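Local structure of KLLA0B12012p (Kluyveromyces lactis, 6Y3P) at residues Phe230-Met235 against Ile363-Asp368; Asn25-Lys30 against Asp369-Cys374; Glu281-Lys286 against Glu295-Ile300; Val375-Met378 against Pro382-His385; His70-Ile75 against Asn347-Phe352. The protein probably binds ATP and metal ions through this C-terminal ATP-grasp domain of Pby1, a direct partner of the mRNA decapping enzyme Dcp2. One frame throughout, in Å; residues are numbered along the deposited sequence.

Interaction 1: residues Phe230-Met235 against Ile363-Asp368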
# COMPACT_ATOMS: atom_id res chain seq x y z
N PHE A 230 -1.02 -7.59 11.02
CA PHE A 230 -1.83 -6.73 11.85
C PHE A 230 -2.27 -5.52 11.08
O PHE A 230 -1.44 -4.79 10.53
CB PHE A 230 -1.04 -6.30 13.09
CG PHE A 230 -0.63 -7.42 14.00
CD1 PHE A 230 -1.47 -7.88 15.00
CD2 PHE A 230 0.63 -8.01 13.87
CE1 PHE A 230 -1.08 -8.90 15.85
CE2 PHE A 230 1.02 -9.03 14.73
CZ PHE A 230 0.16 -9.47 15.71
N VAL A 231 -3.58 -5.31 11.03
CA VAL A 231 -4.15 -4.14 10.38
C VAL A 231 -4.51 -3.14 11.48
O VAL A 231 -5.12 -3.50 12.49
CB VAL A 231 -5.34 -4.51 9.48
CG1 VAL A 231 -6.08 -3.28 8.98
CG2 VAL A 231 -4.90 -5.38 8.31
N TYR A 232 -4.08 -1.90 11.31
CA TYR A 232 -4.38 -0.79 12.20
C TYR A 232 -5.73 -0.18 11.74
O TYR A 232 -5.83 0.34 10.62
CB TYR A 232 -3.23 0.24 12.17
CG TYR A 232 -3.39 1.33 13.20
CD1 TYR A 232 -3.73 1.03 14.52
CD2 TYR A 232 -3.19 2.66 12.87
CE1 TYR A 232 -3.90 2.03 15.48
CE2 TYR A 232 -3.35 3.67 13.82
CZ TYR A 232 -3.70 3.35 15.12
OH TYR A 232 -3.82 4.34 16.05
N ASP A 233 -6.76 -0.30 12.59
CA ASP A 233 -8.13 0.13 12.29
C ASP A 233 -8.38 1.64 12.32
O ASP A 233 -9.47 2.06 11.95
CB ASP A 233 -9.16 -0.58 13.20
CG ASP A 233 -9.61 -1.91 12.63
OD1 ASP A 233 -9.19 -2.25 11.50
OD2 ASP A 233 -10.39 -2.62 13.32
N ARG A 234 -7.40 2.45 12.73
CA ARG A 234 -7.54 3.90 12.70
C ARG A 234 -6.88 4.31 11.39
O ARG A 234 -5.65 4.44 11.31
CB ARG A 234 -6.88 4.54 13.92
CG ARG A 234 -7.52 4.09 15.26
CD ARG A 234 -7.07 4.95 16.45
NE ARG A 234 -7.44 6.36 16.27
CZ ARG A 234 -6.94 7.37 16.96
NH1 ARG A 234 -6.06 7.14 17.93
NH2 ARG A 234 -7.34 8.61 16.72
N MET A 235 -7.68 4.35 10.32
CA MET A 235 -7.19 4.62 8.98
C MET A 235 -7.34 6.09 8.55
O MET A 235 -7.98 6.89 9.24
CB MET A 235 -7.81 3.66 7.96
CG MET A 235 -8.15 2.30 8.52
SD MET A 235 -8.78 1.24 7.20
CE MET A 235 -8.87 -0.35 8.08
N ILE A 363 -1.10 8.34 15.32
CA ILE A 363 0.25 7.82 15.09
C ILE A 363 0.87 7.32 16.42
O ILE A 363 1.58 6.30 16.40
CB ILE A 363 1.11 8.85 14.30
CG1 ILE A 363 0.61 9.01 12.84
CG2 ILE A 363 2.62 8.60 14.34
CD1 ILE A 363 0.74 7.75 11.92
N ASP A 364 0.55 7.99 17.57
CA ASP A 364 1.02 7.60 18.91
C ASP A 364 0.49 6.22 19.30
O ASP A 364 1.22 5.42 19.87
CB ASP A 364 0.55 8.62 19.96
CG ASP A 364 1.37 9.89 20.07
OD1 ASP A 364 2.33 10.04 19.29
OD2 ASP A 364 1.05 10.72 20.95
N GLU A 365 -0.77 5.95 18.99
CA GLU A 365 -1.43 4.69 19.31
C GLU A 365 -0.91 3.59 18.38
O GLU A 365 -0.87 2.43 18.78
CB GLU A 365 -2.95 4.85 19.19
CG GLU A 365 -3.71 3.60 19.59
CD GLU A 365 -5.21 3.60 19.36
OE1 GLU A 365 -5.83 4.69 19.44
OE2 GLU A 365 -5.77 2.50 19.14
N LEU A 366 -0.52 3.97 17.14
CA LEU A 366 0.01 3.01 16.18
C LEU A 366 1.33 2.43 16.69
O LEU A 366 1.47 1.21 16.74
CB LEU A 366 0.18 3.65 14.78
CG LEU A 366 1.14 2.95 13.77
CD1 LEU A 366 0.66 1.56 13.36
CD2 LEU A 366 1.37 3.81 12.56
N PHE A 367 2.29 3.31 17.05
CA PHE A 367 3.63 2.91 17.51
C PHE A 367 3.59 2.30 18.89
O PHE A 367 4.38 1.42 19.16
CB PHE A 367 4.66 4.04 17.37
CG PHE A 367 4.93 4.29 15.91
CD1 PHE A 367 5.73 3.43 15.18
CD2 PHE A 367 4.29 5.33 15.24
CE1 PHE A 367 5.93 3.62 13.80
CE2 PHE A 367 4.47 5.51 13.86
CZ PHE A 367 5.31 4.67 13.16
N ASP A 368 2.57 2.63 19.70
CA ASP A 368 2.32 2.00 20.99
C ASP A 368 2.00 0.50 20.79
O ASP A 368 2.60 -0.34 21.45
CB ASP A 368 1.16 2.71 21.70
CG ASP A 368 1.16 2.41 23.18
OD1 ASP A 368 2.03 2.98 23.90
OD2 ASP A 368 0.38 1.53 23.61
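With CG turned away from the backbone N in both Y232 (chi1 -173°) and E365 (chi1 -176°), the tyrosine ring swings out toward the helix while the glutamate extends its carboxylate to R234. E365 stays extended beyond CG, and its OE1 accepts from R234 NH1 at 2.9 Å in a salt bridge that is also a hydrogen bond. The bond is bent (146° at the hydrogen), for NH1 comes from above the carboxylate plane and the two flat groups do not lie edge to edge in one plane. R234 folds at chi3 to get there; its NH1 is shared with N361 OD1 and its NE pairs with E281, a setting that suits a long arginine with several N-H groups to offer. Residues 230-232 belong to strand 228-239 of the large antiparallel sheet, and 363-368 to helix 357-375, which lies beside that sheet in this ATP-grasp domain of the tubulin-tyrosine ligase family. Between them sits the Y232 ring. Over one face comes L366 CB, 4.0 Å from the ring centroid in a CH-pi contact and 3.7 Å from Y232 CE2, with L366 CD1 4.0 Å from Y232 CD2. The backbone N of R234 stands above the opposite face. Tyrosine adds a polar end to this apolar filling: its OH passes E365 CB at 3.3 Å and hydrogen-bonds to L362 O, one helical turn before L366.

Interaction 2: residues Asn25-Lys30 against Asp369-Cys374. With SO4 (sulfate ion), chain B.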
# COMPACT_ATOMS: atom_id res chain seq x y z
N ASN A 25 10.11 6.70 20.99
CA ASN A 25 10.79 6.81 22.28
C ASN A 25 9.85 6.62 23.46
O ASN A 25 10.20 5.89 24.38
CB ASN A 25 11.56 8.11 22.41
CG ASN A 25 13.04 7.94 22.22
OD1 ASN A 25 13.75 7.35 23.05
ND2 ASN A 25 13.54 8.45 21.12
N ARG A 26 8.64 7.23 23.41
CA ARG A 26 7.62 7.09 24.47
C ARG A 26 7.17 5.62 24.56
O ARG A 26 7.08 5.06 25.66
CB ARG A 26 6.42 8.01 24.21
CG ARG A 26 6.79 9.50 24.29
CD ARG A 26 5.57 10.40 24.23
NE ARG A 26 4.97 10.50 22.88
CZ ARG A 26 5.33 11.39 21.96
NH1 ARG A 26 6.31 12.25 22.19
NH2 ARG A 26 4.72 11.40 20.78
N SER A 27 6.96 5.00 23.40
CA SER A 27 6.56 3.62 23.26
C SER A 27 7.66 2.65 23.74
O SER A 27 7.34 1.68 24.44
CB SER A 27 6.16 3.34 21.82
OG SER A 27 5.44 2.13 21.79
N PHE A 28 8.95 2.91 23.40
CA PHE A 28 10.07 2.08 23.87
C PHE A 28 10.21 2.20 25.40
O PHE A 28 10.39 1.17 26.07
CB PHE A 28 11.41 2.42 23.16
CG PHE A 28 11.51 1.97 21.72
CD1 PHE A 28 11.01 0.73 21.31
CD2 PHE A 28 12.15 2.75 20.77
CE1 PHE A 28 11.10 0.31 19.98
CE2 PHE A 28 12.23 2.34 19.43
CZ PHE A 28 11.70 1.13 19.04
N ARG A 29 10.07 3.43 25.94
CA ARG A 29 10.12 3.75 27.37
C ARG A 29 9.04 3.00 28.16
O ARG A 29 9.34 2.38 29.19
CB ARG A 29 9.92 5.27 27.58
CG ARG A 29 11.13 6.02 28.16
CD ARG A 29 11.22 5.96 29.69
NE ARG A 29 10.28 6.87 30.35
CZ ARG A 29 10.25 7.11 31.66
NH1 ARG A 29 11.12 6.51 32.47
NH2 ARG A 29 9.36 7.94 32.17
N LYS A 30 7.79 3.07 27.67
CA LYS A 30 6.60 2.50 28.29
C LYS A 30 6.54 0.96 28.29
O LYS A 30 6.27 0.38 29.35
CB LYS A 30 5.35 3.09 27.65
CG LYS A 30 4.06 2.87 28.43
CD LYS A 30 2.81 3.18 27.60
CE LYS A 30 2.39 4.62 27.68
NZ LYS A 30 1.13 4.87 26.94
N ASP A 369 1.12 0.19 19.82
CA ASP A 369 0.70 -1.17 19.47
C ASP A 369 1.81 -1.98 18.86
O ASP A 369 1.96 -3.14 19.21
CB ASP A 369 -0.51 -1.13 18.54
CG ASP A 369 -1.77 -0.54 19.16
OD1 ASP A 369 -1.90 -0.57 20.41
OD2 ASP A 369 -2.64 -0.05 18.39
N VAL A 370 2.60 -1.35 17.96
CA VAL A 370 3.71 -2.00 17.27
C VAL A 370 4.75 -2.46 18.29
O VAL A 370 5.14 -3.62 18.29
CB VAL A 370 4.33 -1.10 16.16
CG1 VAL A 370 5.66 -1.65 15.66
CG2 VAL A 370 3.35 -0.93 14.99
N VAL A 371 5.13 -1.56 19.20
CA VAL A 371 6.10 -1.86 20.25
C VAL A 371 5.54 -2.87 21.29
O VAL A 371 6.22 -3.85 21.57
CB VAL A 371 6.64 -0.56 20.89
CG1 VAL A 371 7.52 -0.84 22.10
CG2 VAL A 371 7.40 0.27 19.85
N SER A 372 4.31 -2.66 21.80
CA SER A 372 3.72 -3.53 22.82
C SER A 372 3.32 -4.94 22.35
O SER A 372 3.19 -5.84 23.20
CB SER A 372 2.53 -2.86 23.47
OG SER A 372 1.47 -2.62 22.55
N ILE A 373 3.10 -5.14 21.01
CA ILE A 373 2.62 -6.42 20.46
C ILE A 373 3.67 -7.14 19.61
O ILE A 373 3.78 -8.37 19.67
CB ILE A 373 1.26 -6.19 19.71
CG1 ILE A 373 0.17 -5.73 20.70
CG2 ILE A 373 0.81 -7.44 18.90
CD1 ILE A 373 -1.03 -5.07 20.11
N CYS A 374 4.41 -6.39 18.79
CA CYS A 374 5.40 -6.97 17.88
C CYS A 374 6.83 -6.94 18.42
O CYS A 374 7.57 -7.92 18.26
CB CYS A 374 5.30 -6.29 16.51
SG CYS A 374 3.63 -6.25 15.80
S SO4 B . 6.45 14.50 19.51
O1 SO4 B . 5.76 13.64 18.53
O2 SO4 B . 5.68 14.55 20.75
O3 SO4 B . 6.59 15.85 18.98
O4 SO4 B . 7.77 13.98 19.80
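S27 and F28 of helix 21-31 close on V371 of helix 357-375, while R26, one position earlier, turns to an anion. Its chain bends at chi3, and NH1 gives a hydrogen bond of 2.8 Å to O2 of a sulfate ion, probably from the crystallisation liquor; the bonds to the other sulfate oxygens are weak. R26 NH2 also pairs with D364, so its charge has partners on both the ion and the second helix. S27 comes next and points at V371, its CA 6.3 Å from V371 CA. Such a close helix-helix approach needs a small residue, and serine fits: OG lies only 3.1 Å from V371 CB, and it hydrogen-bonds to F367 O, so the buried hydroxyl has a mate. The contact joins the helix that follows the first strand (8-12) of the N-terminal parallel sheet to the late helix packed against the antiparallel sheet. F28 starts by pointing away, but CG lies anti to its carbonyl carbon (chi1 -72°) and this carries the ring back. F28 CE1 then reaches V371 CG2 at 3.7 Å, with F28 CD1 3.9 Å from V371 CG1, the side chains crossing at about a right angle. With an alanine here in place of V371 both methyls would be gone, which would probably open a gap beside S27 and leave the rim of F28 without its partner. F28 also touches I10 of strand 8-12.

Interaction 3: residues Glu281-Lys286 against Glu295-Ile300. With SO4 (sulfate ion), chain D.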
# COMPACT_ATOMS: atom_id res chain seq x y z
N GLU A 281 -9.11 11.35 9.60
CA GLU A 281 -9.22 9.96 10.03
C GLU A 281 -10.50 9.43 9.38
O GLU A 281 -11.56 10.07 9.45
CB GLU A 281 -9.30 9.85 11.56
CG GLU A 281 -9.25 8.40 12.05
CD GLU A 281 -9.39 8.15 13.53
OE1 GLU A 281 -9.43 9.13 14.31
OE2 GLU A 281 -9.47 6.96 13.92
N PHE A 282 -10.38 8.26 8.74
CA PHE A 282 -11.49 7.61 8.06
C PHE A 282 -12.77 7.51 8.89
O PHE A 282 -13.84 7.84 8.37
CB PHE A 282 -11.06 6.24 7.56
CG PHE A 282 -12.20 5.45 6.97
CD1 PHE A 282 -12.70 5.76 5.72
CD2 PHE A 282 -12.74 4.37 7.65
CE1 PHE A 282 -13.74 5.03 5.17
CE2 PHE A 282 -13.80 3.64 7.11
CZ PHE A 282 -14.30 3.98 5.87
N ASP A 283 -12.67 7.08 10.17
CA ASP A 283 -13.83 6.91 11.05
C ASP A 283 -14.51 8.21 11.43
O ASP A 283 -15.65 8.18 11.89
CB ASP A 283 -13.50 6.07 12.31
CG ASP A 283 -14.73 5.47 12.98
OD1 ASP A 283 -15.45 4.69 12.31
OD2 ASP A 283 -15.03 5.85 14.13
N ALA A 284 -13.83 9.34 11.24
CA ALA A 284 -14.40 10.65 11.52
C ALA A 284 -15.33 11.09 10.38
O ALA A 284 -15.97 12.13 10.52
CB ALA A 284 -13.27 11.67 11.71
N LEU A 285 -15.40 10.35 9.24
CA LEU A 285 -16.28 10.71 8.13
C LEU A 285 -17.70 10.15 8.43
O LEU A 285 -17.98 8.98 8.20
CB LEU A 285 -15.71 10.20 6.80
CG LEU A 285 -14.27 10.68 6.45
CD1 LEU A 285 -13.69 9.86 5.29
CD2 LEU A 285 -14.23 12.20 6.13
N LYS A 286 -18.58 10.99 9.03
CA LYS A 286 -19.90 10.57 9.46
C LYS A 286 -20.91 10.48 8.34
O LYS A 286 -21.95 9.84 8.52
CB LYS A 286 -20.42 11.41 10.64
CG LYS A 286 -19.49 11.44 11.87
CD LYS A 286 -19.08 10.06 12.39
CE LYS A 286 -18.15 10.19 13.58
NZ LYS A 286 -17.43 8.91 13.86
N GLU A 295 -18.10 -2.40 7.03
CA GLU A 295 -18.02 -3.24 5.83
C GLU A 295 -16.72 -2.91 5.08
O GLU A 295 -16.09 -3.81 4.53
CB GLU A 295 -19.23 -2.96 4.92
CG GLU A 295 -20.48 -3.75 5.25
CD GLU A 295 -21.78 -3.25 4.62
OE1 GLU A 295 -21.71 -2.56 3.57
OE2 GLU A 295 -22.86 -3.57 5.16
N ILE A 296 -16.32 -1.61 5.06
CA ILE A 296 -15.07 -1.19 4.43
C ILE A 296 -13.87 -1.80 5.24
O ILE A 296 -12.87 -2.23 4.66
CB ILE A 296 -15.04 0.36 4.30
CG1 ILE A 296 -15.92 0.82 3.11
CG2 ILE A 296 -13.61 0.92 4.17
CD1 ILE A 296 -16.34 2.43 3.12
N ARG A 297 -14.01 -1.85 6.57
CA ARG A 297 -12.96 -2.41 7.42
C ARG A 297 -12.87 -3.92 7.19
O ARG A 297 -11.78 -4.45 7.03
CB ARG A 297 -13.27 -2.11 8.89
CG ARG A 297 -12.35 -1.08 9.51
CD ARG A 297 -12.94 -0.54 10.80
NE ARG A 297 -13.01 0.91 10.69
CZ ARG A 297 -14.07 1.65 10.99
NH1 ARG A 297 -15.18 1.07 11.47
NH2 ARG A 297 -14.04 2.96 10.83
N THR A 298 -14.02 -4.60 7.14
CA THR A 298 -14.13 -6.04 6.89
C THR A 298 -13.46 -6.38 5.56
O THR A 298 -12.53 -7.19 5.56
CB THR A 298 -15.58 -6.45 7.05
OG1 THR A 298 -15.91 -6.13 8.40
CG2 THR A 298 -15.82 -7.96 6.78
N GLN A 299 -13.82 -5.68 4.47
CA GLN A 299 -13.17 -5.83 3.14
C GLN A 299 -11.67 -5.61 3.21
O GLN A 299 -10.91 -6.36 2.60
CB GLN A 299 -13.72 -4.84 2.11
CG GLN A 299 -15.18 -5.00 1.77
CD GLN A 299 -15.62 -3.87 0.88
OE1 GLN A 299 -15.23 -3.80 -0.30
NE2 GLN A 299 -16.41 -2.94 1.43
N ILE A 300 -11.22 -4.58 3.97
CA ILE A 300 -9.78 -4.28 4.09
C ILE A 300 -9.02 -5.46 4.75
O ILE A 300 -7.97 -5.89 4.25
CB ILE A 300 -9.53 -2.90 4.76
CG1 ILE A 300 -9.78 -1.78 3.73
CG2 ILE A 300 -8.09 -2.80 5.33
CD1 ILE A 300 -10.03 -0.34 4.26
S SO4 D . -20.60 6.86 14.98
O1 SO4 D . -21.78 6.74 14.13
O2 SO4 D . -20.79 6.09 16.21
O3 SO4 D . -19.43 6.35 14.27
O4 SO4 D . -20.39 8.28 15.32
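The 3-10 turn 282-284 faces helix 290-313 at some distance, the nearest CA atoms, those of D283 and R297, being 10.0 Å apart, so side chains make the contact. R297 does this with NH2, which donates to D283 OD1 at 2.7 Å, a salt bridge of bent geometry (141° at the hydrogen). The nitrogen arrives on the anti side of the carboxylate and well out of its plane. OD1 also receives R293, and R297 NH1 pairs with E294, so acids and bases follow one another in a network. The turn follows strand 279-281, which pairs with strand 228-239 of the large antiparallel sheet, and the helix comes next in the chain; the contact folds the connection back on the helix it leads into. F282 makes the apolar part. Its CG lies opposite the backbone N (chi1 174°), sending the ring toward the helix, where F282 CZ meets I296 CG2 at 3.6 Å and I296 CD1 at 3.8 Å. Phenylalanine suits this place because I217 of the sheet touches both it and I296. R297 NH2 passes the ring edge 3.7 Å from F282 CD2, with the ring and guanidinium planes 76° apart. In place of R297, a leucine would probably leave D283 and E294 each short of one positive partner, and the edge of F282 without its polar neighbour. K286 NZ donates to D283 O at 2.8 Å. K286 NZ also donates to O3 of a sulfate, probably from the crystallisation liquor, at 3.3 Å; R293 NH1 binds the same ion.

Interaction 4: residues Val375-Met378 against Pro382-His385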
# COMPACT_ATOMS: atom_id res chain seq x y z
N VAL A 375 7.24 -5.79 19.04
CA VAL A 375 8.60 -5.61 19.53
C VAL A 375 8.83 -6.37 20.83
O VAL A 375 9.86 -7.02 20.93
CB VAL A 375 9.02 -4.11 19.60
CG1 VAL A 375 10.44 -3.93 20.19
CG2 VAL A 375 8.91 -3.45 18.23
N ARG A 376 7.93 -6.28 21.82
CA ARG A 376 8.10 -6.98 23.11
C ARG A 376 8.45 -8.48 22.94
O ARG A 376 9.46 -8.90 23.51
CB ARG A 376 6.86 -6.79 24.02
CG ARG A 376 6.86 -5.53 24.89
CD ARG A 376 5.58 -5.44 25.72
NE ARG A 376 5.41 -6.61 26.60
CZ ARG A 376 5.85 -6.69 27.85
NH1 ARG A 376 6.45 -5.65 28.42
NH2 ARG A 376 5.67 -7.79 28.55
N PRO A 377 7.72 -9.27 22.09
CA PRO A 377 8.05 -10.70 21.92
C PRO A 377 9.44 -11.05 21.36
O PRO A 377 9.92 -12.16 21.60
CB PRO A 377 6.94 -11.20 21.00
CG PRO A 377 5.83 -10.31 21.25
CD PRO A 377 6.47 -8.97 21.36
N MET A 378 10.11 -10.12 20.66
CA MET A 378 11.45 -10.43 20.16
C MET A 378 12.49 -10.23 21.26
O MET A 378 13.63 -10.64 21.10
CB MET A 378 11.81 -9.73 18.82
CG MET A 378 11.17 -8.37 18.58
SD MET A 378 11.40 -7.65 16.92
CE MET A 378 10.74 -9.03 15.85
N PRO A 382 6.10 -11.03 27.00
CA PRO A 382 4.77 -11.35 26.44
C PRO A 382 4.08 -10.19 25.70
O PRO A 382 4.12 -9.05 26.17
CB PRO A 382 3.95 -11.79 27.67
CG PRO A 382 4.68 -11.24 28.85
CD PRO A 382 6.14 -11.24 28.47
N PRO A 383 3.42 -10.47 24.56
CA PRO A 383 2.69 -9.39 23.86
C PRO A 383 1.56 -8.80 24.72
O PRO A 383 0.70 -9.54 25.21
CB PRO A 383 2.17 -10.07 22.58
CG PRO A 383 2.17 -11.53 22.88
CD PRO A 383 3.26 -11.78 23.88
N LEU A 384 1.63 -7.49 24.98
CA LEU A 384 0.68 -6.75 25.79
C LEU A 384 -0.70 -6.71 25.13
O LEU A 384 -0.85 -6.13 24.05
CB LEU A 384 1.22 -5.32 26.01
CG LEU A 384 1.11 -4.67 27.40
CD1 LEU A 384 -0.33 -4.32 27.76
CD2 LEU A 384 1.82 -5.50 28.49
N HIS A 385 -1.71 -7.33 25.77
CA HIS A 385 -3.09 -7.38 25.26
C HIS A 385 -4.01 -6.47 26.07
O HIS A 385 -3.96 -6.45 27.30
CB HIS A 385 -3.64 -8.83 25.25
CG HIS A 385 -5.12 -8.95 24.96
ND1 HIS A 385 -6.07 -8.79 25.96
CD2 HIS A 385 -5.76 -9.23 23.80
CE1 HIS A 385 -7.24 -8.95 25.38
NE2 HIS A 385 -7.11 -9.23 24.08
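R376 provides the polar part of this contact, giving two hydrogen bonds to one acceptor, P382 O. NE lies 2.8 Å from that oxygen with a fairly straight bond (159° at the hydrogen), and NH2 lies 3.1 Å from the same atom, more bent. P382 O sits in the guanidinium plane, so the group meets it side-on; NH2 falls on a carbonyl lone pair, whereas NE is tilted from the carbonyl plane. The bend in the arginine at chi3 (59°) brings this edge round. Two bonds to one carbonyl, with the remaining nitrogen, NH1, hydrogen-bonded to H31 O, limit the turning of the guanidinium. All this lies at the surface, where the chain leaves helix 357-375 and doubles back beside its last turn, a return also tied by a backbone bond between L384 and S372. Van der Waals packing on the guanidinium is lighter: L384 CD2 stands over one face at 4.2 Å from R376 NE, and P382 CD comes within 3.5 Å of R376 NH2. The apolar contact is a proline pair, P377 CG resting on P383 CB at 3.9 Å with the two rings crossing obliquely; proline suits both positions, being stiff and having no N-H to satisfy.

Interaction 5: residues His70-Ile75 against Asn347-Phe352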
# COMPACT_ATOMS: atom_id res chain seq x y z
N HIS A 70 17.43 -7.54 14.99
CA HIS A 70 16.05 -7.37 14.54
C HIS A 70 15.95 -5.99 13.98
O HIS A 70 16.57 -5.07 14.50
CB HIS A 70 15.04 -7.60 15.67
CG HIS A 70 15.17 -8.94 16.31
ND1 HIS A 70 16.32 -9.32 16.99
CD2 HIS A 70 14.27 -9.94 16.41
CE1 HIS A 70 16.10 -10.55 17.43
NE2 HIS A 70 14.87 -10.96 17.12
N ALA A 71 15.27 -5.87 12.87
CA ALA A 71 15.11 -4.60 12.17
C ALA A 71 13.63 -4.36 11.78
O ALA A 71 12.82 -5.29 11.75
CB ALA A 71 16.01 -4.57 10.94
N ASN A 72 13.29 -3.10 11.48
CA ASN A 72 11.94 -2.70 11.07
C ASN A 72 11.77 -2.80 9.53
O ASN A 72 11.18 -1.93 8.90
CB ASN A 72 11.60 -1.30 11.60
CG ASN A 72 12.41 -0.18 11.00
OD1 ASN A 72 13.63 -0.18 11.05
ND2 ASN A 72 11.74 0.82 10.45
N SER A 73 12.27 -3.89 8.94
CA SER A 73 12.11 -4.16 7.51
C SER A 73 12.33 -5.62 7.21
O SER A 73 13.13 -6.29 7.89
CB SER A 73 13.09 -3.35 6.66
OG SER A 73 12.72 -3.40 5.29
N TYR A 74 11.66 -6.09 6.13
CA TYR A 74 11.86 -7.43 5.58
C TYR A 74 12.84 -7.30 4.43
O TYR A 74 13.12 -6.18 3.99
CB TYR A 74 10.54 -8.09 5.14
CG TYR A 74 9.69 -8.55 6.29
CD1 TYR A 74 8.78 -7.69 6.90
CD2 TYR A 74 9.73 -9.87 6.73
CE1 TYR A 74 7.99 -8.11 7.96
CE2 TYR A 74 8.93 -10.31 7.78
CZ TYR A 74 8.05 -9.43 8.39
OH TYR A 74 7.24 -9.85 9.42
N ILE A 75 13.41 -8.43 3.97
CA ILE A 75 14.40 -8.44 2.90
C ILE A 75 13.74 -8.57 1.52
O ILE A 75 14.02 -7.75 0.65
CB ILE A 75 15.47 -9.52 3.18
CG1 ILE A 75 16.37 -9.07 4.36
CG2 ILE A 75 16.34 -9.79 1.94
CD1 ILE A 75 17.36 -10.09 4.87
N ASN A 347 2.91 0.59 -0.15
CA ASN A 347 4.09 1.44 -0.03
C ASN A 347 4.89 1.09 1.21
O ASN A 347 4.37 1.06 2.32
CB ASN A 347 3.72 2.93 -0.01
CG ASN A 347 3.01 3.40 -1.26
OD1 ASN A 347 3.58 3.46 -2.35
ND2 ASN A 347 1.74 3.71 -1.11
N ALA A 348 6.16 0.79 0.98
CA ALA A 348 7.18 0.51 1.98
C ALA A 348 7.65 1.87 2.46
O ALA A 348 7.64 2.84 1.69
CB ALA A 348 8.37 -0.21 1.33
N PHE A 349 8.06 1.93 3.74
CA PHE A 349 8.58 3.12 4.41
C PHE A 349 7.72 4.38 4.11
O PHE A 349 8.22 5.39 3.58
CB PHE A 349 10.08 3.28 4.10
CG PHE A 349 10.89 2.26 4.89
CD1 PHE A 349 10.95 0.93 4.48
CD2 PHE A 349 11.51 2.61 6.08
CE1 PHE A 349 11.64 -0.02 5.23
CE2 PHE A 349 12.19 1.66 6.84
CZ PHE A 349 12.26 0.35 6.41
N PRO A 350 6.39 4.30 4.40
CA PRO A 350 5.51 5.44 4.10
C PRO A 350 5.81 6.67 4.96
O PRO A 350 6.37 6.55 6.05
CB PRO A 350 4.12 4.89 4.44
CG PRO A 350 4.38 3.84 5.49
CD PRO A 350 5.64 3.20 5.04
N ASP A 351 5.44 7.87 4.45
CA ASP A 351 5.63 9.09 5.23
C ASP A 351 4.48 9.12 6.23
O ASP A 351 3.32 9.09 5.84
CB ASP A 351 5.67 10.37 4.34
CG ASP A 351 6.30 11.61 4.98
OD1 ASP A 351 7.01 11.47 6.02
OD2 ASP A 351 6.14 12.72 4.42
N PHE A 352 4.82 9.03 7.51
CA PHE A 352 3.89 9.06 8.62
C PHE A 352 3.60 10.52 9.03
O PHE A 352 2.67 10.73 9.80
CB PHE A 352 4.43 8.26 9.82
CG PHE A 352 4.63 6.78 9.59
CD1 PHE A 352 3.55 5.90 9.68
CD2 PHE A 352 5.89 6.26 9.31
CE1 PHE A 352 3.74 4.53 9.46
CE2 PHE A 352 6.07 4.90 9.08
CZ PHE A 352 5.00 4.04 9.16
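The loop that leaves strand 69-71, at the edge of the N-terminal parallel sheet, meets the loop that leaves strand 341-347 of the large antiparallel sheet, and one residue of the second, F349, makes the whole contact with N72 and S73 of the first. F349 has a left-handed backbone (phi 45°), and its side chain leans so that the far end of the ring reaches across. F349 CZ comes to N72 O at 3.5 Å, obliquely to the ring. CE1 touches S73 OG at 3.5 Å, the oxygen lying at the ring edge, and S73 CB, also at that edge, lies 3.8 Å from CZ. On the other flank N72 ND2 stands 3.7 Å from F349 CE2, the amide and ring planes 69° apart. The amide is placed by the first torsion of N72, which puts CG between the backbone N and the carbonyl carbon (chi1 67°), and by the hydrogen bond that OD1 accepts from G53 N, so asparagine both fixes its own loop and flanks the ring. Serine is small enough to let the phenylalanine in, and its OG donates a hydrogen bond to Y74 O at 3.1 Å, in the carbonyl plane and on a lone pair. Y55 also meets the F349 ring. N347 ends a Glu-Val-Asn that fits the Glu-x-Asn which in ATP-grasp enzymes usually helps to bind magnesium, so the loop probably lies near that site; joining loops of the two sheets, the contact lies at the seam between the N-terminal and ATP-grasp parts.

In the fold
Helix 357-375 links the first two contacts, whose centres are 12 Å apart: interaction 1 sets it against the large antiparallel sheet and interaction 2 against the N-terminal helix. Interaction 4, 9 Å from interaction 2 between centres, continues the same helix into its exit loop, where V371 O and R376 N meet at 3.0 Å. Interaction 3 lies on the other side of strand 228-239, touching interaction 1 through M235 O and F282 N, 2.8 Å apart. Interaction 5, whose second loop follows the probable metal-binding Glu-x-Asn motif, reaches interaction 1 through F352, whose CE1 is 4.0 Å from L366 CD2. The sulfates bind R26 and K286, in interactions 2 and 3, whose centres are 25 Å apart.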